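Local coordinates for protein carboxypeptidase 1 (Deinococcus radiodurans str. R1, PDB 5GIV) that probably releases amino acids one at a time from the C-terminus of peptides, with broad specificity, as a zinc-dependent carboxypeptidase of the M32 family, at residues A[142-145]-A[146-150]; A[300-303]-A[304-308]. All coordinates share one frame; numbering follows the deposited sequence.

Contact 1: residues A[142-145]-A[146-150]; sequences SLQA and ASYFP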
loop_
_atom_site.group_PDB
_atom_site.type_symbol
_atom_site.label_atom_id
_atom_site.label_comp_id
_atom_site.label_asym_id
_atom_site.label_seq_id
_atom_site.Cartn_x
_atom_site.Cartn_y
_atom_site.Cartn_z
ATOM N N SER A 142 30.218 -8.871 -7.120
ATOM C CA SER A 142 29.774 -10.200 -6.700
ATOM C C SER A 142 30.939 -11.022 -6.162
ATOM O O SER A 142 30.821 -11.683 -5.123
ATOM C CB SER A 142 29.098 -10.942 -7.859
ATOM O OG SER A 142 27.920 -10.277 -8.276
ATOM N N LEU A 143 32.083 -10.976 -6.845
ATOM C CA LEU A 143 33.254 -11.689 -6.352
ATOM C C LEU A 143 33.737 -11.103 -5.032
ATOM O O LEU A 143 34.124 -11.845 -4.116
ATOM C CB LEU A 143 34.357 -11.640 -7.402
ATOM C CG LEU A 143 34.085 -12.484 -8.637
ATOM C CD1 LEU A 143 35.091 -12.138 -9.709
ATOM C CD2 LEU A 143 34.134 -13.982 -8.291
ATOM N N GLN A 144 33.702 -9.777 -4.911
ATOM C CA GLN A 144 34.116 -9.138 -3.671
ATOM C C GLN A 144 33.203 -9.524 -2.513
ATOM O O GLN A 144 33.677 -9.832 -1.412
ATOM C CB GLN A 144 34.135 -7.622 -3.847
ATOM C CG GLN A 144 34.652 -6.900 -2.633
ATOM C CD GLN A 144 34.916 -5.442 -2.898
ATOM O OE1 GLN A 144 35.017 -5.014 -4.057
ATOM N NE2 GLN A 144 35.069 -4.668 -1.824
ATOM N N ALA A 145 31.887 -9.518 -2.743
ATOM C CA ALA A 145 30.967 -9.901 -1.680
ATOM C C ALA A 145 31.247 -11.320 -1.212
ATOM O O ALA A 145 31.284 -11.590 -0.007
ATOM C CB ALA A 145 29.521 -9.767 -2.156
ATOM N N ALA A 146 31.473 -12.236 -2.149
ATOM C CA ALA A 146 31.754 -13.610 -1.766
ATOM C C ALA A 146 33.068 -13.722 -1.008
ATOM O O ALA A 146 33.216 -14.608 -0.160
ATOM C CB ALA A 146 31.774 -14.504 -3.005
ATOM N N SER A 147 34.026 -12.832 -1.283
ATOM C CA SER A 147 35.322 -12.926 -0.619
ATOM C C SER A 147 35.234 -12.624 0.871
ATOM O O SER A 147 36.142 -13.000 1.615
ATOM C CB SER A 147 36.339 -11.998 -1.289
ATOM O OG SER A 147 36.046 -10.639 -1.040
ATOM N N TYR A 148 34.168 -11.962 1.328
ATOM C CA TYR A 148 33.973 -11.789 2.762
ATOM C C TYR A 148 33.602 -13.087 3.463
ATOM O O TYR A 148 33.507 -13.096 4.696
ATOM C CB TYR A 148 32.892 -10.746 3.047
ATOM C CG TYR A 148 33.284 -9.345 2.669
ATOM C CD1 TYR A 148 34.278 -8.667 3.368
ATOM C CD2 TYR A 148 32.658 -8.690 1.618
ATOM C CE1 TYR A 148 34.641 -7.380 3.018
ATOM C CE2 TYR A 148 33.010 -7.403 1.264
ATOM C CZ TYR A 148 34.000 -6.755 1.965
ATOM O OH TYR A 148 34.347 -5.476 1.611
ATOM N N PHE A 149 33.383 -14.167 2.717
ATOM C CA PHE A 149 33.034 -15.474 3.276
ATOM C C PHE A 149 34.014 -16.512 2.747
ATOM O O PHE A 149 33.661 -17.370 1.926
ATOM C CB PHE A 149 31.580 -15.826 2.951
ATOM C CG PHE A 149 30.593 -14.872 3.566
ATOM C CD1 PHE A 149 30.318 -13.651 2.963
ATOM C CD2 PHE A 149 29.959 -15.184 4.759
ATOM C CE1 PHE A 149 29.426 -12.759 3.536
ATOM C CE2 PHE A 149 29.059 -14.302 5.335
ATOM C CZ PHE A 149 28.793 -13.090 4.723
ATOM N N PRO A 150 35.273 -16.450 3.198
ATOM C CA PRO A 150 36.288 -17.388 2.696
ATOM C C PRO A 150 36.010 -18.840 3.031
ATOM O O PRO A 150 36.645 -19.717 2.431
ATOM C CB PRO A 150 37.574 -16.904 3.372
ATOM C CG PRO A 150 37.101 -16.218 4.607
ATOM C CD PRO A 150 35.806 -15.566 4.249
#

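Contact 2: residues A[300-303]-A[304-308]; sequences RLWE and NLVGR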
loop_
_atom_site.group_PDB
_atom_site.type_symbol
_atom_site.label_atom_id
_atom_site.label_comp_id
_atom_site.label_asym_id
_atom_site.label_seq_id
_atom_site.Cartn_x
_atom_site.Cartn_y
_atom_site.Cartn_z
ATOM N N ARG A 300 5.454 -24.664 -7.253
ATOM C CA ARG A 300 5.369 -25.648 -8.322
ATOM C C ARG A 300 4.436 -26.797 -7.962
ATOM O O ARG A 300 3.809 -27.390 -8.847
ATOM C CB ARG A 300 6.764 -26.169 -8.651
ATOM C CG ARG A 300 7.643 -25.119 -9.321
ATOM C CD ARG A 300 6.995 -24.605 -10.604
ATOM N NE ARG A 300 7.966 -23.929 -11.455
ATOM C CZ ARG A 300 7.705 -23.461 -12.675
ATOM N NH1 ARG A 300 6.491 -23.600 -13.204
ATOM N NH2 ARG A 300 8.669 -22.877 -13.379
ATOM N N LEU A 301 4.342 -27.145 -6.681
ATOM C CA LEU A 301 3.424 -28.204 -6.297
ATOM C C LEU A 301 1.984 -27.799 -6.600
ATOM O O LEU A 301 1.260 -28.506 -7.314
ATOM C CB LEU A 301 3.614 -28.538 -4.817
ATOM C CG LEU A 301 2.815 -29.700 -4.210
ATOM C CD1 LEU A 301 3.511 -30.288 -2.967
ATOM C CD2 LEU A 301 1.386 -29.239 -3.867
ATOM N N TRP A 302 1.574 -26.620 -6.124
ATOM C CA TRP A 302 0.200 -26.187 -6.340
ATOM C C TRP A 302 -0.047 -25.766 -7.782
ATOM O O TRP A 302 -1.165 -25.917 -8.280
ATOM C CB TRP A 302 -0.151 -25.057 -5.380
ATOM C CG TRP A 302 -0.251 -25.514 -3.948
ATOM C CD1 TRP A 302 0.688 -25.362 -2.966
ATOM C CD2 TRP A 302 -1.340 -26.240 -3.355
ATOM N NE1 TRP A 302 0.239 -25.923 -1.793
ATOM C CE2 TRP A 302 -1.001 -26.469 -2.002
ATOM C CE3 TRP A 302 -2.572 -26.701 -3.829
ATOM C CZ2 TRP A 302 -1.849 -27.142 -1.119
ATOM C CZ3 TRP A 302 -3.421 -27.373 -2.939
ATOM C CH2 TRP A 302 -3.049 -27.588 -1.604
ATOM N N GLU A 303 0.973 -25.271 -8.479
ATOM C CA GLU A 303 0.768 -24.871 -9.867
ATOM C C GLU A 303 0.751 -26.083 -10.793
ATOM O O GLU A 303 -0.211 -26.282 -11.541
ATOM C CB GLU A 303 1.856 -23.882 -10.313
ATOM C CG GLU A 303 1.811 -23.527 -11.802
ATOM C CD GLU A 303 3.144 -23.016 -12.373
ATOM O OE1 GLU A 303 3.196 -22.719 -13.583
ATOM O OE2 GLU A 303 4.140 -22.904 -11.624
ATOM N N ASN A 304 1.798 -26.914 -10.739
ATOM C CA ASN A 304 1.968 -28.019 -11.694
ATOM C C ASN A 304 1.295 -29.299 -11.206
ATOM O O ASN A 304 0.339 -29.784 -11.817
ATOM C CB ASN A 304 3.456 -28.282 -11.947
ATOM C CG ASN A 304 4.124 -27.189 -12.767
ATOM O OD1 ASN A 304 3.465 -26.437 -13.490
ATOM N ND2 ASN A 304 5.448 -27.118 -12.676
ATOM N N LEU A 305 1.800 -29.863 -10.111
ATOM C CA LEU A 305 1.326 -31.169 -9.671
ATOM C C LEU A 305 -0.177 -31.154 -9.446
ATOM O O LEU A 305 -0.877 -32.103 -9.809
ATOM C CB LEU A 305 2.067 -31.585 -8.401
ATOM C CG LEU A 305 3.517 -31.987 -8.680
ATOM C CD1 LEU A 305 4.278 -32.091 -7.396
ATOM C CD2 LEU A 305 3.567 -33.308 -9.415
ATOM N N VAL A 306 -0.693 -30.079 -8.862
ATOM C CA VAL A 306 -2.125 -29.966 -8.634
ATOM C C VAL A 306 -2.782 -29.283 -9.827
ATOM O O VAL A 306 -3.645 -29.868 -10.494
ATOM C CB VAL A 306 -2.409 -29.201 -7.330
ATOM C CG1 VAL A 306 -3.923 -29.042 -7.110
ATOM C CG2 VAL A 306 -1.748 -29.910 -6.153
ATOM N N GLY A 307 -2.334 -28.057 -10.131
ATOM C CA GLY A 307 -3.067 -27.205 -11.053
ATOM C C GLY A 307 -3.157 -27.733 -12.469
ATOM O O GLY A 307 -4.095 -27.400 -13.199
ATOM N N ARG A 308 -2.185 -28.538 -12.893
ATOM C CA ARG A 308 -2.180 -29.068 -14.251
ATOM C C ARG A 308 -2.561 -30.541 -14.300
ATOM O O ARG A 308 -2.400 -31.184 -15.346
ATOM C CB ARG A 308 -0.811 -28.845 -14.896
ATOM C CG ARG A 308 -0.471 -27.370 -15.072
ATOM C CD ARG A 308 0.899 -27.167 -15.697
ATOM N NE ARG A 308 1.371 -25.800 -15.491
ATOM C CZ ARG A 308 1.115 -24.779 -16.306
ATOM N NH1 ARG A 308 0.400 -24.965 -17.411
ATOM N NH2 ARG A 308 1.591 -23.573 -16.017
#

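Contact 1: residues A[142-145]-A[146-150]
Gln-144 and Tyr-148 are brought side by side by their first torsions: in Gln-144 CG stands opposite the backbone N (chi1 -176°) and the chain runs out extended, while in Tyr-148 CG is turned back beside its own N (chi1 -68°). Both side chains point the same way, the amide and the ring planes 42° apart, and Gln-144 NE2 comes to 3.6 Å from Tyr-148 OH. Closer to the backbone, Tyr-148 CD2 lies 3.4 Å from Gln-144 O. On its way out the Tyr-148 ring meets Phe-104 of helix 102-122 edge-to-face. Ser-147 OG gives Gln-144 O a short hydrogen bond (2.5 Å). Ser-147 N bonds to Leu-143 O at 3.0 Å and only weakly to Gln-144 O. Bonding that passes from four residues back to three is common where an alpha-helix gives way to a turn, as in the last part of helix 128-147. Ala-146 N still reaches four residues back to Ser-142 O, but Tyr-148 N turns to Ala-145 O, three back, at 3.2 Å. Ala-145 O also lies in the plane of the Phe-149 ring, at its edge, nearest CD1. With an alanine at Tyr-148, Phe-104 would probably lose its edge-to-face partner and the Gln-144 amide its neighbouring hydroxyl. The Phe-149 ring, for its part, stacks with Tyr-158 of helix 155-163.

Contact 2: residues A[300-303]-A[304-308]
Glu-303 lies side by side with Asn-304 and Arg-308, and its chain can be followed outward from the helix. CB lies against Asn-304 N, and Glu-303 CG, set opposite the backbone N (chi1 174°), passes Asn-304 OD1 at 3.7 Å. From there the chain stays extended, and CD too runs alongside OD1. At the tip the two oxygens part company. Glu-303 OE1 accepts Arg-308 NH2 at 3.0 Å (167°) in a salt bridge, on the anti side of the carboxylate and in the guanidinium plane. OE2 forms a salt bridge with Arg-300 NH1 whose hydrogen bond is weak and bent, and is hydrogen-bonded to ND1 of the zinc ligand His-266, a second-shell contact that is likely to orient the imidazole. Arg-308 NE donates to Asn-304 OD1 (3.0 Å), and NH1 to Val-340 O. In the backbone of the same segment the helix widens into a pi-type turn: Val-306 N bonds five residues back to Leu-301 O at 2.9 Å, and Gly-307 N weakly to Trp-302 O. On the apolar side Val-306 CG2 meets Leu-301 CD2 and, at 4.0 Å, Trp-302 CE3. Helix 292-306 is thus packed with Glu-303 against helix 257-275, which carries the HExxH residues, Leu-301 and Leu-305 against Tyr-433 of helix 420-439, and Trp-302 and Val-306 against helix 453-464.

Both contacts illustrate how the last turns of a helix can be held, yet they do so in very different surroundings. Contact 1 comes first along the chain, in the last turns of helix 128-147, and contact 2 follows in the last turns of helix 292-306; neither helix is shared. Their centres are 37 Å apart and their nearest atoms about 24 Å, on opposite sides of the centre of this largely helical chain, though all four segments belong to the same M32 peptidase fold. Contact 1 is partly buried, remote from the metal, and packs against helices 81-99, 102-122 and 155-163. Contact 2 is buried beside the zinc site, where helix 292-306 also supplies the ligand Glu-296.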